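PDB 6HBS: aminopentol aminotransferase from Sphingopyxis macrogoltabida, which catalyses the pyridoxal-phosphate-dependent deamination of the fumonisin breakdown product aminopentol (HFB1) to 2-keto-HFB1, with pyruvate as preferred amino acceptor. Local coordinates for residues Pro64-Gly68 with Leu380-His384; Arg233-Val238 with Ala342-Gln346. The contacts are given in a common frame with arbitrary orientation. Numbering follows the deposited sequence.

Contact 1. Residues Pro64-Gly68 with Leu380-His384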
ATOM      1  N   PRO A  64      11.526   7.349   5.626  1.00 17.66           N
ATOM      2  CA  PRO A  64      12.114   6.056   5.273  1.00 17.05           C
ATOM      3  C   PRO A  64      13.646   5.921   5.279  1.00 16.48           C
ATOM      4  O   PRO A  64      14.127   4.840   5.534  1.00 16.87           O
ATOM      5  CB  PRO A  64      11.587   5.829   3.853  1.00 17.10           C
ATOM      6  CG  PRO A  64      10.205   6.485   3.888  1.00 17.22           C
ATOM      7  CD  PRO A  64      10.422   7.728   4.731  1.00 17.90           C
ATOM      8  N   ASN A  65      14.381   6.996   5.009  1.00 16.37           N
ATOM      9  CA  ASN A  65      15.837   6.895   4.957  1.00 17.29           C
ATOM     10  C   ASN A  65      16.406   6.969   6.384  1.00 16.93           C
ATOM     11  O   ASN A  65      16.793   8.041   6.849  1.00 17.74           O
ATOM     12  CB  ASN A  65      16.465   7.944   4.041  1.00 17.55           C
ATOM     13  CG  ASN A  65      17.975   7.783   3.980  1.00 17.45           C
ATOM     14  OD1 ASN A  65      18.469   6.646   4.056  1.00 18.86           O
ATOM     15  ND2 ASN A  65      18.685   8.895   3.834  1.00 16.02           N
ATOM     16  N   LEU A  66      16.506   5.808   7.036  1.00 16.22           N
ATOM     17  CA  LEU A  66      17.027   5.706   8.408  1.00 17.80           C
ATOM     18  C   LEU A  66      18.551   5.573   8.374  1.00 19.50           C
ATOM     19  O   LEU A  66      19.225   6.120   9.237  1.00 19.59           O
ATOM     20  CB  LEU A  66      16.414   4.494   9.111  1.00 17.42           C
ATOM     21  CG  LEU A  66      16.808   4.281  10.579  1.00 18.42           C
ATOM     22  CD1 LEU A  66      16.226   5.370  11.493  1.00 18.37           C
ATOM     23  CD2 LEU A  66      16.352   2.928  11.064  1.00 18.28           C
ATOM     24  N   LEU A  67      19.084   4.801   7.418  1.00 19.38           N
ATOM     25  CA  LEU A  67      20.488   4.340   7.508  1.00 18.89           C
ATOM     26  C   LEU A  67      21.329   4.850   6.341  1.00 19.93           C
ATOM     27  O   LEU A  67      22.537   4.537   6.261  1.00 20.07           O
ATOM     28  CB  LEU A  67      20.481   2.808   7.548  1.00 19.73           C
ATOM     29  CG  LEU A  67      19.821   2.202   8.781  1.00 20.76           C
ATOM     30  CD1 LEU A  67      19.804   0.681   8.719  1.00 21.21           C
ATOM     31  CD2 LEU A  67      20.515   2.670  10.053  1.00 23.57           C
ATOM     32  N   GLY A  68      20.717   5.634   5.444  1.00 18.34           N
ATOM     33  CA  GLY A  68      21.378   6.108   4.241  1.00 19.74           C
ATOM     34  C   GLY A  68      20.828   5.509   2.968  1.00 18.41           C
ATOM     35  O   GLY A  68      20.540   4.292   2.878  1.00 18.08           O
ATOM     36  N   LEU A 380      16.784  12.919  11.063  1.00 17.53           N
ATOM     37  CA  LEU A 380      18.191  12.560  10.905  1.00 18.18           C
ATOM     38  C   LEU A 380      18.293  11.086  10.506  1.00 17.92           C
ATOM     39  O   LEU A 380      17.528  10.245  10.967  1.00 18.79           O
ATOM     40  CB  LEU A 380      18.965  12.820  12.202  1.00 18.71           C
ATOM     41  CG  LEU A 380      19.610  14.199  12.321  1.00 19.50           C
ATOM     42  CD1 LEU A 380      20.732  14.386  11.325  1.00 20.15           C
ATOM     43  CD2 LEU A 380      18.581  15.310  12.193  1.00 20.81           C
ATOM     44  N   SER A 381      19.310  10.797   9.680  1.00 18.33           N
ATOM     45  CA  SER A 381      19.732   9.450   9.307  1.00 18.01           C
ATOM     46  C   SER A 381      21.086   9.142   9.962  1.00 18.72           C
ATOM     47  O   SER A 381      21.892  10.065  10.244  1.00 18.78           O
ATOM     48  CB  SER A 381      19.820   9.319   7.793  1.00 18.94           C
ATOM     49  OG  SER A 381      21.091   9.747   7.285  1.00 19.52           O
ATOM     50  N   ALA A 382      21.382   7.851  10.128  1.00 17.95           N
ATOM     51  CA  ALA A 382      22.715   7.410  10.558  1.00 19.79           C
ATOM     52  C   ALA A 382      23.782   7.696   9.487  1.00 20.49           C
ATOM     53  O   ALA A 382      24.977   7.543   9.802  1.00 22.81           O
ATOM     54  CB  ALA A 382      22.708   5.938  10.916  1.00 19.14           C
ATOM     55  N   ALA A 383      23.404   8.108   8.262  1.00 18.45           N
ATOM     56  CA  ALA A 383      24.371   8.439   7.230  1.00 19.44           C
ATOM     57  C   ALA A 383      24.769   9.916   7.252  1.00 20.43           C
ATOM     58  O   ALA A 383      25.686  10.277   6.535  1.00 20.45           O
ATOM     59  CB  ALA A 383      23.846   8.083   5.868  1.00 19.61           C
ATOM     60  N   HIS A 384      24.083  10.765   8.037  1.00 20.39           N
ATOM     61  CA  HIS A 384      24.522  12.146   8.241  1.00 20.29           C
ATOM     62  C   HIS A 384      25.850  12.139   9.029  1.00 22.11           C
ATOM     63  O   HIS A 384      25.901  11.618  10.101  1.00 25.60           O
ATOM     64  CB  HIS A 384      23.472  12.989   8.965  1.00 20.17           C
ATOM     65  CG  HIS A 384      22.285  13.377   8.139  1.00 18.43           C
ATOM     66  ND1 HIS A 384      21.268  12.487   7.829  1.00 17.98           N
ATOM     67  CD2 HIS A 384      21.966  14.524   7.524  1.00 18.38           C
ATOM     68  CE1 HIS A 384      20.355  13.097   7.108  1.00 18.94           C
ATOM     69  NE2 HIS A 384      20.749  14.357   6.908  1.00 18.93           N
TER
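Two irregular loops run side by side, and the paired CA atoms of Leu66 and Ser381, Leu67 and Ala382, and Gly68 and Ala383 stay 4.7 to 4.9 Å apart. Residues Ser381 to His384 form a type I beta turn, closed by a 3.2 Å hydrogen bond from His384 N to Ser381 O. Ser381 adds an ST turn, its OG accepting from Ala383 N at 3.0 Å. On the other loop, Asn65 is the centre of an inverse gamma turn. A single backbone hydrogen bond joins the loops: Ala382 N gives to Leu66 O at 2.9 Å and 166°. The same carbonyl also receives a CA-H...O contact, with Ser381 CA 3.4 Å from Leu66 O.

Among the side chains, Leu67 CD2 meets Ala382 CB at 4.0 Å. The CA-to-CB bond of Leu66 turns away from the other loop, and its side chain packs on Ile305 of helix 292-307 and on Tyr310 and Leu314 of helix 310-332. Gly68 CA lies 3.6 Å from Ala383 CB. A CB on Gly68 would clash with that methyl, and at phi 111° and psi 137° it would also press on the carbonyl O of Leu67. Asn262 binds the 64-68 loop through Leu67 N and Gly68 O. The contact joins the loop before helix 72-82 to the turn before helix 386-405. Inside the turn, Ser381 OG and His384 ND1 share a 2.8 Å hydrogen bond.

Contact 2. Residues Arg233-Val238 with Ala342-Gln346. With PLP (pyridoxal-5'-phosphate), chain C.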
ATOM      1  N   ARG A 233       5.827   7.038  12.156  1.00 16.15           N
ATOM      2  CA  ARG A 233       6.719   8.134  11.934  1.00 18.85           C
ATOM      3  C   ARG A 233       7.970   8.062  12.825  1.00 17.55           C
ATOM      4  O   ARG A 233       9.111   8.290  12.333  1.00 17.49           O
ATOM      5  CB  ARG A 233       6.039   9.489  12.118  1.00 19.95           C
ATOM      6  CG  ARG A 233       6.774  10.577  11.346  1.00 22.10           C
ATOM      7  CD  ARG A 233       6.180  11.962  11.473  1.00 24.84           C
ATOM      8  NE  ARG A 233       4.846  12.033  10.897  1.00 26.00           N
ATOM      9  CZ  ARG A 233       4.118  13.140  10.781  1.00 30.25           C
ATOM     10  NH1 ARG A 233       4.684  14.330  10.927  1.00 28.39           N
ATOM     11  NH2 ARG A 233       2.829  13.051  10.473  1.00 29.17           N
ATOM     12  N   ALA A 234       7.782   7.817  14.124  1.00 16.84           N
ATOM     13  CA  ALA A 234       8.894   7.921  15.110  1.00 17.94           C
ATOM     14  C   ALA A 234       9.628   6.586  15.326  1.00 17.15           C
ATOM     15  O   ALA A 234      10.698   6.569  15.925  1.00 16.67           O
ATOM     16  CB  ALA A 234       8.340   8.441  16.418  1.00 18.99           C
ATOM     17  N   GLY A 235       9.041   5.466  14.872  1.00 16.45           N
ATOM     18  CA  GLY A 235       9.586   4.174  15.161  1.00 16.58           C
ATOM     19  C   GLY A 235      11.052   4.086  14.714  1.00 17.27           C
ATOM     20  O   GLY A 235      11.408   4.529  13.626  1.00 17.99           O
ATOM     21  N   PHE A 236      11.893   3.626  15.642  1.00 18.11           N
ATOM     22  CA  PHE A 236      13.315   3.368  15.496  1.00 17.71           C
ATOM     23  C   PHE A 236      14.160   4.642  15.434  1.00 18.62           C
ATOM     24  O   PHE A 236      15.386   4.534  15.300  1.00 18.71           O
ATOM     25  CB  PHE A 236      13.616   2.473  14.292  1.00 17.39           C
ATOM     26  CG  PHE A 236      13.000   1.121  14.465  1.00 17.56           C
ATOM     27  CD1 PHE A 236      13.303   0.365  15.573  1.00 17.91           C
ATOM     28  CD2 PHE A 236      12.141   0.596  13.510  1.00 17.57           C
ATOM     29  CE1 PHE A 236      12.753  -0.891  15.731  1.00 20.00           C
ATOM     30  CE2 PHE A 236      11.611  -0.673  13.671  1.00 17.83           C
ATOM     31  CZ  PHE A 236      11.913  -1.407  14.772  1.00 19.16           C
ATOM     32  N   ARG A 237      13.557   5.819  15.592  1.00 17.32           N
ATOM     33  CA  ARG A 237      14.353   7.027  15.820  1.00 18.76           C
ATOM     34  C   ARG A 237      14.222   7.494  17.293  1.00 19.02           C
ATOM     35  O   ARG A 237      14.942   8.389  17.725  1.00 19.10           O
ATOM     36  CB  ARG A 237      13.994   8.119  14.810  1.00 17.51           C
ATOM     37  CG  ARG A 237      14.677   7.999  13.457  1.00 17.46           C
ATOM     38  CD  ARG A 237      14.381   9.225  12.623  1.00 18.03           C
ATOM     39  NE  ARG A 237      14.968   9.159  11.310  1.00 17.55           N
ATOM     40  CZ  ARG A 237      14.377   8.605  10.248  1.00 19.30           C
ATOM     41  NH1 ARG A 237      13.218   7.977  10.408  1.00 16.04           N
ATOM     42  NH2 ARG A 237      14.948   8.688   9.049  1.00 15.87           N
ATOM     43  N   VAL A 238      13.332   6.880  18.072  1.00 20.12           N
ATOM     44  CA  VAL A 238      13.209   7.166  19.508  1.00 20.52           C
ATOM     45  C   VAL A 238      13.927   6.064  20.304  1.00 20.77           C
ATOM     46  O   VAL A 238      14.625   6.342  21.266  1.00 22.50           O
ATOM     47  CB  VAL A 238      11.733   7.334  19.928  1.00 20.73           C
ATOM     48  CG1 VAL A 238      11.579   7.427  21.443  1.00 22.14           C
ATOM     49  CG2 VAL A 238      11.104   8.536  19.256  1.00 19.88           C
ATOM     50  N   ALA A 342      15.817  16.143  18.891  1.00 19.59           N
ATOM     51  CA  ALA A 342      16.760  16.740  17.946  1.00 21.01           C
ATOM     52  C   ALA A 342      16.910  15.867  16.690  1.00 19.64           C
ATOM     53  O   ALA A 342      17.216  16.401  15.626  1.00 20.15           O
ATOM     54  CB  ALA A 342      18.112  16.953  18.589  1.00 20.97           C
ATOM     55  N   GLN A 343      16.697  14.550  16.815  1.00 21.48           N
ATOM     56  CA  GLN A 343      16.796  13.607  15.651  1.00 19.56           C
ATOM     57  C   GLN A 343      15.536  13.644  14.747  1.00 21.06           C
ATOM     58  O   GLN A 343      15.534  13.011  13.665  1.00 18.93           O
ATOM     59  CB  GLN A 343      17.082  12.182  16.149  1.00 18.67           C
ATOM     60  CG  GLN A 343      15.966  11.496  16.939  1.00 20.60           C
ATOM     61  CD  GLN A 343      16.032  11.663  18.439  1.00 20.87           C
ATOM     62  OE1 GLN A 343      16.456  12.707  18.919  1.00 21.13           O
ATOM     63  NE2 GLN A 343      15.602  10.649  19.188  1.00 19.27           N
ATOM     64  N   MET A 344      14.438  14.270  15.201  1.00 19.25           N
ATOM     65  CA  MET A 344      13.235  14.476  14.378  1.00 21.06           C
ATOM     66  C   MET A 344      12.721  15.881  14.633  1.00 19.36           C
ATOM     67  O   MET A 344      11.635  16.045  15.181  1.00 18.85           O
ATOM     68  CB  MET A 344      12.113  13.492  14.724  1.00 21.29           C
ATOM     69  CG  MET A 344      12.441  12.083  14.379  1.00 24.90           C
ATOM     70  SD  MET A 344      11.098  10.895  14.723  1.00 24.33           S
ATOM     71  CE  MET A 344       9.642  11.648  14.009  1.00 25.80           C
ATOM     72  N   PRO A 345      13.494  16.920  14.257  1.00 18.65           N
ATOM     73  CA  PRO A 345      13.225  18.270  14.737  1.00 18.27           C
ATOM     74  C   PRO A 345      12.217  19.052  13.909  1.00 18.19           C
ATOM     75  O   PRO A 345      12.119  18.893  12.689  1.00 18.31           O
ATOM     76  CB  PRO A 345      14.629  18.928  14.677  1.00 18.32           C
ATOM     77  CG  PRO A 345      15.290  18.269  13.496  1.00 19.87           C
ATOM     78  CD  PRO A 345      14.743  16.845  13.477  1.00 19.03           C
ATOM     79  N   GLN A 346      11.444  19.874  14.615  1.00 19.59           N
ATOM     80  CA  GLN A 346      10.626  20.913  14.011  1.00 19.91           C
ATOM     81  C   GLN A 346      11.361  22.229  14.303  1.00 19.92           C
ATOM     82  O   GLN A 346      11.683  22.524  15.461  1.00 20.69           O
ATOM     83  CB  GLN A 346       9.226  20.885  14.621  1.00 20.31           C
ATOM     84  CG  GLN A 346       8.227  21.839  13.996  1.00 20.78           C
ATOM     85  CD  GLN A 346       7.556  21.225  12.793  1.00 23.12           C
ATOM     86  OE1 GLN A 346       8.198  21.041  11.758  1.00 20.81           O
ATOM     87  NE2 GLN A 346       6.266  20.908  12.931  1.00 20.75           N
TER
HETATM   88  N1  PLP C 501       0.793   7.378  10.873  1.00 22.84           N
HETATM   89  C2  PLP C 501       1.747   8.317  11.055  1.00 22.56           C
HETATM   90  C2A PLP C 501       2.103   8.823  12.433  1.00 22.58           C
HETATM   91  C3  PLP C 501       2.498   8.801   9.900  1.00 23.46           C
HETATM   92  O3  PLP C 501       3.466   9.729  10.046  1.00 27.16           O
HETATM   93  C4  PLP C 501       2.188   8.255   8.559  1.00 24.14           C
HETATM   94  C4A PLP C 501       2.984   8.757   7.407  1.00 27.75           C
HETATM   95  C5  PLP C 501       1.067   7.270   8.488  1.00 22.24           C
HETATM   96  C6  PLP C 501       0.452   6.870   9.668  1.00 21.74           C
HETATM   97  C5A PLP C 501       0.614   6.634   7.175  1.00 22.22           C
HETATM   98  O4P PLP C 501       1.706   5.951   6.508  1.00 21.35           O
HETATM   99  P   PLP C 501       1.585   5.917   4.902  1.00 20.19           P
HETATM  100  O1P PLP C 501       1.766   7.274   4.390  1.00 21.89           O
HETATM  101  O2P PLP C 501       0.185   5.441   4.638  1.00 18.60           O
HETATM  102  O3P PLP C 501       2.706   4.961   4.558  1.00 18.00           O
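One hydrogen bond links the two loops directly: Gln343 NE2 donates to Arg237 O at 2.8 Å and 168°. Arg237 ends a type II beta turn that starts at Ala234, with Arg237 N donating to Ala234 O at 3.0 Å.

The 233-238 loop follows strand 226-230 of the large mixed sheet, in a class-III, PLP-dependent aminotransferase, and it reaches the cofactor pocket.

The apolar part centres on Met344, which buries more area here than any other residue. Its SD lies 3.7 Å from Ala234 CA, and its CE is 4.1 Å from Arg233 CG. Met344 CG also packs on Arg237 CD at 3.9 Å. Phe197 of strand 197-198 touches both Ala234 and Met344.

Within this contact, Arg233 binds the cofactor, with PLP O3 at the edge of its guanidinium and near its plane. Arg233 NE donates to PLP O3 at 2.8 Å and 171°, and Arg233 NH2 adds a weak bond at 3.4 Å. PLP is also hydrogen-bonded to Gly118, Ser119 and, from the second subunit, Ser287.

How the contacts relate
The centres of the two contacts are 11 Å apart, and both are buried. Along the chain the order is 64-68, 233-238, 342-346, 380-384, so both segments of contact 2 fall between those of contact 1. All four lie in the class-III aminotransferase domain. The contacts also touch. Arg237 NE is hydrogen-bonded to Leu380 O (2.8 Å), and Leu380 N to Gln343 O (2.9 Å). Leu66 CD1 packs on Arg237 CG at 3.6 Å. Helices 292-307 and 310-332 border both contacts. Loops distant in sequence are thereby joined. Contact 2 is at the cofactor through Arg233, while contact 1 lies further out, the Leu66 side chain being about 14 Å from PLP.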